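Local coordinates for 5'-deoxynucleotidase (Archaeoglobus fulgidus, PDB 1YNB), which probably removes the 5'-phosphate from 2'-deoxyribonucleoside 5'-monophosphates as a metal-dependent, homodimeric phosphohydrolase of the HD-domain family, at the interface of chains A and B. Residues are numbered along the deposited sequence; one frame, centred on the assembly and turned at random. Chains: chain A/B, hypothetical protein AF1432.

Contact 1: the interface of chains A and B. Residues chain A 130, 133, 163, 166, 168-169; chain B 11, 15.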
ATOM      1  N   PHE A 130     -10.406  10.550  -9.167  1.00 16.41           N
ATOM      2  CA  PHE A 130      -9.599   9.361  -9.477  1.00 14.97           C
ATOM      3  C   PHE A 130     -10.086   8.144  -8.647  1.00 14.06           C
ATOM      4  O   PHE A 130     -10.185   7.027  -9.185  1.00 13.67           O
ATOM      5  CB  PHE A 130      -8.107   9.579  -9.128  1.00 15.41           C
ATOM      6  CG  PHE A 130      -7.304  10.090 -10.284  1.00 16.90           C
ATOM      7  CD1 PHE A 130      -7.331  11.447 -10.618  1.00 16.96           C
ATOM      8  CD2 PHE A 130      -6.534   9.219 -11.038  1.00 15.02           C
ATOM      9  CE1 PHE A 130      -6.563  11.923 -11.719  1.00 17.12           C
ATOM     10  CE2 PHE A 130      -5.781   9.653 -12.113  1.00 18.11           C
ATOM     11  CZ  PHE A 130      -5.787  11.029 -12.464  1.00 17.08           C
ATOM     12  N   VAL A 133     -13.323   6.766 -10.082  1.00 17.77           N
ATOM     13  CA  VAL A 133     -13.091   5.941 -11.263  1.00 18.18           C
ATOM     14  C   VAL A 133     -12.549   4.586 -10.818  1.00 17.81           C
ATOM     15  O   VAL A 133     -12.967   3.556 -11.372  1.00 16.98           O
ATOM     16  CB  VAL A 133     -12.093   6.605 -12.226  1.00 18.90           C
ATOM     17  CG1 VAL A 133     -11.601   5.629 -13.299  1.00 18.51           C
ATOM     18  CG2 VAL A 133     -12.797   7.777 -12.935  1.00 21.52           C
ATOM     19  N   LEU A 163      -8.553  11.757 -17.431  1.00 23.18           N
ATOM     20  CA  LEU A 163      -8.997  10.740 -16.457  1.00 21.98           C
ATOM     21  C   LEU A 163     -10.327  10.161 -16.951  1.00 23.37           C
ATOM     22  O   LEU A 163     -10.519   8.938 -16.974  1.00 23.99           O
ATOM     23  CB  LEU A 163      -9.280  11.375 -15.095  1.00 20.93           C
ATOM     24  CG  LEU A 163      -9.370  10.667 -13.723  1.00 24.33           C
ATOM     25  CD1 LEU A 163     -10.583  11.203 -12.943  1.00 22.44           C
ATOM     26  CD2 LEU A 163      -9.283   9.154 -13.824  1.00 23.01           C
ATOM     27  N   ARG A 166     -10.236   8.238 -20.447  1.00 27.77           N
ATOM     28  CA  ARG A 166      -9.685   6.900 -20.309  1.00 28.02           C
ATOM     29  C   ARG A 166     -10.486   5.959 -19.418  1.00 28.39           C
ATOM     30  O   ARG A 166     -10.659   4.789 -19.780  1.00 28.04           O
ATOM     31  CB  ARG A 166      -8.254   6.953 -19.730  1.00 31.33           C
ATOM     32  CG  ARG A 166      -7.216   7.704 -20.561  1.00 34.70           C
ATOM     33  CD  ARG A 166      -5.805   7.673 -19.879  1.00 38.60           C
ATOM     34  NE  ARG A 166      -5.235   6.318 -19.753  1.00 40.50           N
ATOM     35  CZ  ARG A 166      -5.215   5.587 -18.632  1.00 40.68           C
ATOM     36  NH1 ARG A 166      -5.728   6.069 -17.511  1.00 36.93           N
ATOM     37  NH2 ARG A 166      -4.692   4.349 -18.642  1.00 41.87           N
ATOM     38  N   ASN A 168      -9.676   4.352 -17.004  1.00 26.98           N
ATOM     39  CA  ASN A 168      -8.947   3.112 -16.941  1.00 26.51           C
ATOM     40  C   ASN A 168      -7.884   3.153 -15.865  1.00 26.18           C
ATOM     41  O   ASN A 168      -6.763   3.642 -16.071  1.00 25.03           O
ATOM     42  CB  ASN A 168      -8.348   2.823 -18.303  1.00 29.85           C
ATOM     43  CG  ASN A 168      -7.449   1.630 -18.281  1.00 33.33           C
ATOM     44  OD1 ASN A 168      -7.621   0.730 -17.451  1.00 33.95           O
ATOM     45  ND2 ASN A 168      -6.482   1.600 -19.197  1.00 34.26           N
ATOM     46  N   PRO A 169      -8.202   2.589 -14.703  1.00 25.12           N
ATOM     47  CA  PRO A 169      -7.285   2.565 -13.566  1.00 24.23           C
ATOM     48  C   PRO A 169      -6.115   1.594 -13.653  1.00 23.80           C
ATOM     49  O   PRO A 169      -5.262   1.550 -12.770  1.00 22.11           O
ATOM     50  CB  PRO A 169      -8.214   2.314 -12.380  1.00 25.26           C
ATOM     51  CG  PRO A 169      -9.322   1.509 -12.960  1.00 25.89           C
ATOM     52  CD  PRO A 169      -9.528   2.051 -14.354  1.00 24.88           C
TER
ATOM     53  N   VAL B  11      -1.820  10.846 -15.837  1.00 21.35           N
ATOM     54  CA  VAL B  11      -3.010  10.220 -15.267  1.00 20.89           C
ATOM     55  C   VAL B  11      -2.632   8.807 -14.826  1.00 19.67           C
ATOM     56  O   VAL B  11      -2.980   8.410 -13.746  1.00 19.44           O
ATOM     57  CB  VAL B  11      -4.205  10.260 -16.293  1.00 21.96           C
ATOM     58  CG1 VAL B  11      -5.338   9.320 -15.870  1.00 21.12           C
ATOM     59  CG2 VAL B  11      -4.767  11.704 -16.346  1.00 18.97           C
ATOM     60  N   HIS B  15      -2.918   7.203 -10.945  1.00 18.93           N
ATOM     61  CA  HIS B  15      -3.563   5.906 -10.659  1.00 17.97           C
ATOM     62  C   HIS B  15      -2.544   5.031  -9.946  1.00 19.44           C
ATOM     63  O   HIS B  15      -2.847   4.381  -8.924  1.00 16.34           O
ATOM     64  CB  HIS B  15      -3.987   5.217 -11.956  1.00 16.60           C
ATOM     65  CG  HIS B  15      -5.287   5.714 -12.519  1.00 18.51           C
ATOM     66  ND1 HIS B  15      -6.431   5.837 -11.767  1.00 17.23           N
ATOM     67  CD2 HIS B  15      -5.622   6.096 -13.768  1.00 17.16           C
ATOM     68  CE1 HIS B  15      -7.413   6.282 -12.524  1.00 18.97           C
ATOM     69  NE2 HIS B  15      -6.947   6.447 -13.749  1.00 19.03           N
TER
HETATM   70  O   HOH W   1      -8.347   6.816 -16.186  1.00 22.52           O
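The imidazole of B:His15 enters a slot in chain A between the ring of A:Phe130 and A:Pro169, and with 63 Å² hidden it carries this part of the homodimer interface. The two rings meet edge to face, their planes 61° apart. A:Phe130 points its CD2 edge at one imidazole face, offset toward the rim, and CD2 lies 3.4 Å from B:His15 CE1. The opposite face is capped over its centre by A:Pro169 CA, 3.7 Å from the ring centroid, in a CH-pi contact. A chi1 of -81° sets B:His15 CG anti to its own carbonyl carbon, which carries the ring out from helix 8-18 into this slot. One turn earlier in the same helix, B:Val11 lays CG1 3.8 Å from A:Phe130 CE2, while its other methyl, CG2, turns toward the backbone of A:Leu163. A:Leu163 CD2 fills in beside the imidazole, 3.6 Å from B:His15 NE2, and CG of the same leucine covers a face of the A:Phe130 ring and probably steadies it from within chain A. Replacing B:His15 with an alanine would probably open a gap between A:Phe130 and A:Pro169 and leave the bridging water without its imidazole partner. That water lies in the imidazole plane, 2.8 Å from B:His15 NE2, and also bonds the backbone N of A:Asn168 at 2.9 Å and the carbonyl O of A:Leu163 at 3.1 Å.

Contact 2: the interface of chains A and B. Residues chain A 45, 49, 52, 130, 159; chain B 11, 14-15.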
ATOM      1  N   ARG A  45      -2.494  11.110  -1.537  1.00 16.02           N
ATOM      2  CA  ARG A  45      -2.498  11.277  -2.967  1.00 14.51           C
ATOM      3  C   ARG A  45      -2.890  12.688  -3.388  1.00 14.35           C
ATOM      4  O   ARG A  45      -2.396  13.170  -4.407  1.00 17.42           O
ATOM      5  CB  ARG A  45      -3.384  10.240  -3.666  1.00 15.57           C
ATOM      6  CG  ARG A  45      -3.258  10.332  -5.177  1.00 14.54           C
ATOM      7  CD  ARG A  45      -3.709   9.102  -5.930  1.00 18.31           C
ATOM      8  NE  ARG A  45      -5.133   8.810  -5.701  1.00 17.54           N
ATOM      9  CZ  ARG A  45      -5.816   7.904  -6.406  1.00 17.85           C
ATOM     10  NH1 ARG A  45      -5.224   7.227  -7.369  1.00 17.27           N
ATOM     11  NH2 ARG A  45      -7.086   7.652  -6.118  1.00 16.31           N
ATOM     12  N   ILE A  49      -0.954  15.020  -5.985  1.00 18.44           N
ATOM     13  CA  ILE A  49      -1.617  15.705  -7.091  1.00 18.12           C
ATOM     14  C   ILE A  49      -1.409  17.239  -7.038  1.00 19.54           C
ATOM     15  O   ILE A  49      -1.234  17.863  -8.085  1.00 19.97           O
ATOM     16  CB  ILE A  49      -3.129  15.421  -7.068  1.00 16.24           C
ATOM     17  CG1 ILE A  49      -3.322  13.922  -7.443  1.00 17.59           C
ATOM     18  CG2 ILE A  49      -3.869  16.292  -8.094  1.00 17.88           C
ATOM     19  CD1 ILE A  49      -4.839  13.435  -7.271  1.00 17.78           C
ATOM     20  N   ILE A  52       1.793  18.085  -8.472  1.00 24.16           N
ATOM     21  CA  ILE A  52       1.685  18.024  -9.922  1.00 25.07           C
ATOM     22  C   ILE A  52       0.961  19.238 -10.521  1.00 23.88           C
ATOM     23  O   ILE A  52       1.403  19.785 -11.549  1.00 25.48           O
ATOM     24  CB  ILE A  52       0.943  16.743 -10.361  1.00 23.91           C
ATOM     25  CG1 ILE A  52       1.830  15.518 -10.110  1.00 24.22           C
ATOM     26  CG2 ILE A  52       0.622  16.800 -11.864  1.00 25.91           C
ATOM     27  CD1 ILE A  52       1.060  14.173 -10.232  1.00 23.37           C
ATOM     28  N   PHE A 130     -10.406  10.550  -9.167  1.00 16.41           N
ATOM     29  CA  PHE A 130      -9.599   9.361  -9.477  1.00 14.97           C
ATOM     30  C   PHE A 130     -10.086   8.144  -8.647  1.00 14.06           C
ATOM     31  O   PHE A 130     -10.185   7.027  -9.185  1.00 13.67           O
ATOM     32  CB  PHE A 130      -8.107   9.579  -9.128  1.00 15.41           C
ATOM     33  CG  PHE A 130      -7.304  10.090 -10.284  1.00 16.90           C
ATOM     34  CD1 PHE A 130      -7.331  11.447 -10.618  1.00 16.96           C
ATOM     35  CD2 PHE A 130      -6.534   9.219 -11.038  1.00 15.02           C
ATOM     36  CE1 PHE A 130      -6.563  11.923 -11.719  1.00 17.12           C
ATOM     37  CE2 PHE A 130      -5.781   9.653 -12.113  1.00 18.11           C
ATOM     38  CZ  PHE A 130      -5.787  11.029 -12.464  1.00 17.08           C
ATOM     39  N   ILE A 159      -6.089  17.316 -16.669  1.00 22.09           N
ATOM     40  CA  ILE A 159      -5.881  15.980 -16.074  1.00 21.27           C
ATOM     41  C   ILE A 159      -7.243  15.275 -15.925  1.00 20.71           C
ATOM     42  O   ILE A 159      -7.380  14.098 -16.209  1.00 21.96           O
ATOM     43  CB  ILE A 159      -5.212  16.113 -14.687  1.00 19.74           C
ATOM     44  CG1 ILE A 159      -3.745  16.507 -14.873  1.00 20.10           C
ATOM     45  CG2 ILE A 159      -5.234  14.760 -13.920  1.00 20.18           C
ATOM     46  CD1 ILE A 159      -3.063  16.752 -13.549  1.00 18.82           C
TER
ATOM     47  N   VAL B  11      -1.820  10.846 -15.837  1.00 21.35           N
ATOM     48  CA  VAL B  11      -3.010  10.220 -15.267  1.00 20.89           C
ATOM     49  C   VAL B  11      -2.632   8.807 -14.826  1.00 19.67           C
ATOM     50  O   VAL B  11      -2.980   8.410 -13.746  1.00 19.44           O
ATOM     51  CB  VAL B  11      -4.205  10.260 -16.293  1.00 21.96           C
ATOM     52  CG1 VAL B  11      -5.338   9.320 -15.870  1.00 21.12           C
ATOM     53  CG2 VAL B  11      -4.767  11.704 -16.346  1.00 18.97           C
ATOM     54  N   ILE B  14      -0.886   9.011 -11.530  1.00 19.88           N
ATOM     55  CA  ILE B  14      -1.752   9.279 -10.385  1.00 18.58           C
ATOM     56  C   ILE B  14      -2.473   7.989  -9.960  1.00 18.32           C
ATOM     57  O   ILE B  14      -2.606   7.732  -8.765  1.00 17.05           O
ATOM     58  CB  ILE B  14      -2.737  10.433 -10.670  1.00 19.48           C
ATOM     59  CG1 ILE B  14      -1.916  11.750 -10.749  1.00 19.54           C
ATOM     60  CG2 ILE B  14      -3.703  10.597  -9.492  1.00 18.45           C
ATOM     61  CD1 ILE B  14      -2.637  12.970 -11.411  1.00 18.60           C
ATOM     62  N   HIS B  15      -2.918   7.203 -10.945  1.00 18.93           N
ATOM     63  CA  HIS B  15      -3.563   5.906 -10.659  1.00 17.97           C
ATOM     64  C   HIS B  15      -2.544   5.031  -9.946  1.00 19.44           C
ATOM     65  O   HIS B  15      -2.847   4.381  -8.924  1.00 16.34           O
ATOM     66  CB  HIS B  15      -3.987   5.217 -11.956  1.00 16.60           C
ATOM     67  CG  HIS B  15      -5.287   5.714 -12.519  1.00 18.51           C
ATOM     68  ND1 HIS B  15      -6.431   5.837 -11.767  1.00 17.23           N
ATOM     69  CD2 HIS B  15      -5.622   6.096 -13.768  1.00 17.16           C
ATOM     70  CE1 HIS B  15      -7.413   6.282 -12.524  1.00 18.97           C
ATOM     71  NE2 HIS B  15      -6.947   6.447 -13.749  1.00 19.03           N
TER
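B:Ile14 drives its branched side chain against A:Phe130 and isoleucines from two chain A helices, hiding 90 Å², more than any other residue of the patch. Its CG2 methyl stands over the centre of one A:Phe130 ring face, 3.4 Å from the centroid, a CH-pi contact in which the two side chains cross at about a right angle. CG2 lies anti to the backbone N and CG1 anti to the carbonyl carbon (chi1 -69°), an arrangement that points the two branches in different directions, with the ring and A:Ile49 touched by both. CG2 meets A:Ile49 CD1 at 3.8 Å. CG1 packs against A:Ile52 CD1, and the CD1 tip approaches A:Ile159 CG2. That A:Ile159 methyl sits at the edge of the phenyl ring and also touches B:Val11 CG2.

A polar link is made by A:Arg45, whose NH1 donates to the carbonyl O of B:Ile14 at 3.0 Å, with 157° at the hydrogen. The acceptor lies close to the guanidinium plane, but the donor stands above the carbonyl plane. A:Phe130 CB packs over the rim of one guanidinium face and backs the arginine. In the fold, helix 8-18 of chain B rests here on chain A helices 39-56, 117-135 and 154-166.

Contact 3: the interface of chains A and B. Residues chain A 7, 10, 13-14, 106; chain B 52, 56, 159.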
ATOM      1  N   MET A   7       7.608  19.465  24.203  1.00 43.92           N
ATOM      2  CA  MET A   7       7.658  18.468  23.095  1.00 43.22           C
ATOM      3  C   MET A   7       6.511  17.471  23.288  1.00 42.31           C
ATOM      4  O   MET A   7       6.213  16.678  22.399  1.00 40.69           O
ATOM      5  CB  MET A   7       9.002  17.742  23.113  1.00 46.14           C
ATOM      6  CG  MET A   7       9.516  17.297  21.744  1.00 46.90           C
ATOM      7  SD  MET A   7       9.753  18.700  20.590  1.00 51.45           S
ATOM      8  CE  MET A   7      11.059  19.645  21.506  1.00 52.18           C
ATOM      9  N   VAL A  10       3.762  18.146  20.894  1.00 28.27           N
ATOM     10  CA  VAL A  10       4.098  17.699  19.555  1.00 26.80           C
ATOM     11  C   VAL A  10       3.910  16.191  19.459  1.00 24.14           C
ATOM     12  O   VAL A  10       3.380  15.678  18.469  1.00 23.97           O
ATOM     13  CB  VAL A  10       5.551  18.074  19.200  1.00 27.90           C
ATOM     14  CG1 VAL A  10       5.972  17.385  17.904  1.00 27.58           C
ATOM     15  CG2 VAL A  10       5.657  19.610  19.038  1.00 29.19           C
ATOM     16  N   PHE A  13       0.285  15.487  19.174  1.00 20.50           N
ATOM     17  CA  PHE A  13      -0.184  15.854  17.855  1.00 20.75           C
ATOM     18  C   PHE A  13       0.189  14.769  16.826  1.00 20.96           C
ATOM     19  O   PHE A  13      -0.626  14.433  15.953  1.00 20.41           O
ATOM     20  CB  PHE A  13       0.417  17.218  17.422  1.00 21.52           C
ATOM     21  CG  PHE A  13       0.144  17.584  15.989  1.00 22.15           C
ATOM     22  CD1 PHE A  13      -1.114  18.000  15.585  1.00 22.66           C
ATOM     23  CD2 PHE A  13       1.160  17.513  15.026  1.00 20.84           C
ATOM     24  CE1 PHE A  13      -1.363  18.338  14.259  1.00 21.36           C
ATOM     25  CE2 PHE A  13       0.922  17.851  13.687  1.00 22.69           C
ATOM     26  CZ  PHE A  13      -0.335  18.263  13.298  1.00 23.60           C
ATOM     27  N   ILE A  14       1.395  14.207  16.912  1.00 19.27           N
ATOM     28  CA  ILE A  14       1.783  13.190  15.936  1.00 17.88           C
ATOM     29  C   ILE A  14       0.891  11.934  16.110  1.00 17.67           C
ATOM     30  O   ILE A  14       0.497  11.335  15.112  1.00 17.60           O
ATOM     31  CB  ILE A  14       3.287  12.840  16.044  1.00 18.91           C
ATOM     32  CG1 ILE A  14       4.094  14.077  15.548  1.00 19.53           C
ATOM     33  CG2 ILE A  14       3.641  11.650  15.112  1.00 17.97           C
ATOM     34  CD1 ILE A  14       5.613  14.090  15.924  1.00 17.13           C
ATOM     35  N   TRP A 106       0.163  23.760  19.302  1.00 46.81           N
ATOM     36  CA  TRP A 106       1.583  23.537  19.524  1.00 47.54           C
ATOM     37  C   TRP A 106       2.459  24.392  18.604  1.00 48.63           C
ATOM     38  O   TRP A 106       3.645  24.582  18.874  1.00 48.71           O
ATOM     39  CB  TRP A 106       1.936  22.056  19.319  1.00 46.25           C
ATOM     40  CG  TRP A 106       1.696  21.574  17.930  1.00 45.02           C
ATOM     41  CD1 TRP A 106       0.532  21.077  17.425  1.00 44.16           C
ATOM     42  CD2 TRP A 106       2.622  21.623  16.830  1.00 44.60           C
ATOM     43  NE1 TRP A 106       0.671  20.814  16.079  1.00 43.23           N
ATOM     44  CE2 TRP A 106       1.942  21.141  15.689  1.00 43.61           C
ATOM     45  CE3 TRP A 106       3.961  22.032  16.702  1.00 44.20           C
ATOM     46  CZ2 TRP A 106       2.550  21.060  14.429  1.00 43.46           C
ATOM     47  CZ3 TRP A 106       4.569  21.951  15.444  1.00 43.68           C
ATOM     48  CH2 TRP A 106       3.859  21.468  14.325  1.00 44.71           C
TER
ATOM     49  N   ILE B  52       7.528  18.931  10.656  1.00 23.80           N
ATOM     50  CA  ILE B  52       7.833  19.271  12.041  1.00 24.78           C
ATOM     51  C   ILE B  52       9.346  19.247  12.348  1.00 24.68           C
ATOM     52  O   ILE B  52       9.860  20.152  13.020  1.00 24.96           O
ATOM     53  CB  ILE B  52       7.105  18.300  13.023  1.00 25.09           C
ATOM     54  CG1 ILE B  52       5.586  18.507  12.923  1.00 24.14           C
ATOM     55  CG2 ILE B  52       7.546  18.555  14.482  1.00 25.50           C
ATOM     56  CD1 ILE B  52       4.772  17.460  13.732  1.00 24.49           C
ATOM     57  N   LYS B  56      11.225  22.579  13.749  1.00 33.89           N
ATOM     58  CA  LYS B  56      11.874  22.500  15.052  1.00 34.56           C
ATOM     59  C   LYS B  56      13.400  22.563  14.928  1.00 33.48           C
ATOM     60  O   LYS B  56      14.084  22.855  15.908  1.00 34.68           O
ATOM     61  CB  LYS B  56      11.452  21.210  15.768  1.00 34.56           C
ATOM     62  CG  LYS B  56      10.018  21.226  16.281  1.00 36.75           C
ATOM     63  CD  LYS B  56       9.905  21.901  17.643  1.00 38.92           C
ATOM     64  CE  LYS B  56       8.478  22.348  17.912  1.00 39.52           C
ATOM     65  NZ  LYS B  56       8.327  22.878  19.286  1.00 40.74           N
ATOM     66  N   ILE B 159      12.028  14.290  20.046  1.00 21.80           N
ATOM     67  CA  ILE B 159      10.643  13.808  19.880  1.00 20.93           C
ATOM     68  C   ILE B 159      10.578  12.326  20.253  1.00 19.98           C
ATOM     69  O   ILE B 159       9.682  11.889  20.958  1.00 21.44           O
ATOM     70  CB  ILE B 159      10.151  14.027  18.433  1.00 20.34           C
ATOM     71  CG1 ILE B 159       9.890  15.528  18.212  1.00 19.80           C
ATOM     72  CG2 ILE B 159       8.779  13.304  18.208  1.00 20.71           C
ATOM     73  CD1 ILE B 159       9.534  15.891  16.778  1.00 20.07           C
TER
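B:Ile52 forms the apolar centre, with 67 Å² buried among A:Val10, A:Phe13, A:Ile14 and A:Trp106. Its CG1 lies anti to the carbonyl carbon (chi1 -66°) and meets A:Trp106 CH2, on the six-membered part of the indole, at 3.7 Å. Farther along that branch, CD1 comes in at the edge of the A:Phe13 ring, in its plane, 3.8 Å from CD2, and also touches A:Ile14 CG1. The CG2 branch instead slides alongside A:Val10, 3.9 Å from its CG1. Within chain A, A:Trp106 NE1 stands 3.2 Å above the centre of a face of the A:Phe13 ring, an arrangement that probably stiffens the aromatic pair met by the isoleucine.

Outward, B:Ile159 spreads over three partners: CG1 lies 4.0 Å from A:Met7 SD, CD1 approaches A:Val10 CG1, and CG2 approaches A:Ile14 CD1. At the polar rim B:Lys56 buries 62 Å². A turn at chi2 (-84°) brings its aliphatic stem round to reach A:Val10 tip to tip, with CE 4.1 Å from the valine CG2; the contact made there is therefore aliphatic, although the side chain ends in an amine. Together these contacts anchor the N-terminal segment and A:Trp106 of chain A against chain B, helping to hold the homodimer together.

Contact 1 and contact 2 are neighbours, their C-alpha centres about 8 Å apart, and share A:Phe130, B:Val11 and B:His15. Contact 3 lies about 37 Å from contact 1 and 30 Å from contact 2. There the roles are exchanged: helix 8-18 of chain A meets helices 39-56 and 154-166 of chain B. Ile14, Ile52 and Ile159 recur in contacts 2 and 3 with their chains swapped, as the two-fold symmetry of the interface requires. The N-terminal helix of each subunit thus docks on its partner's helices, a reciprocal arrangement that ties the homodimer together at places well apart, including these.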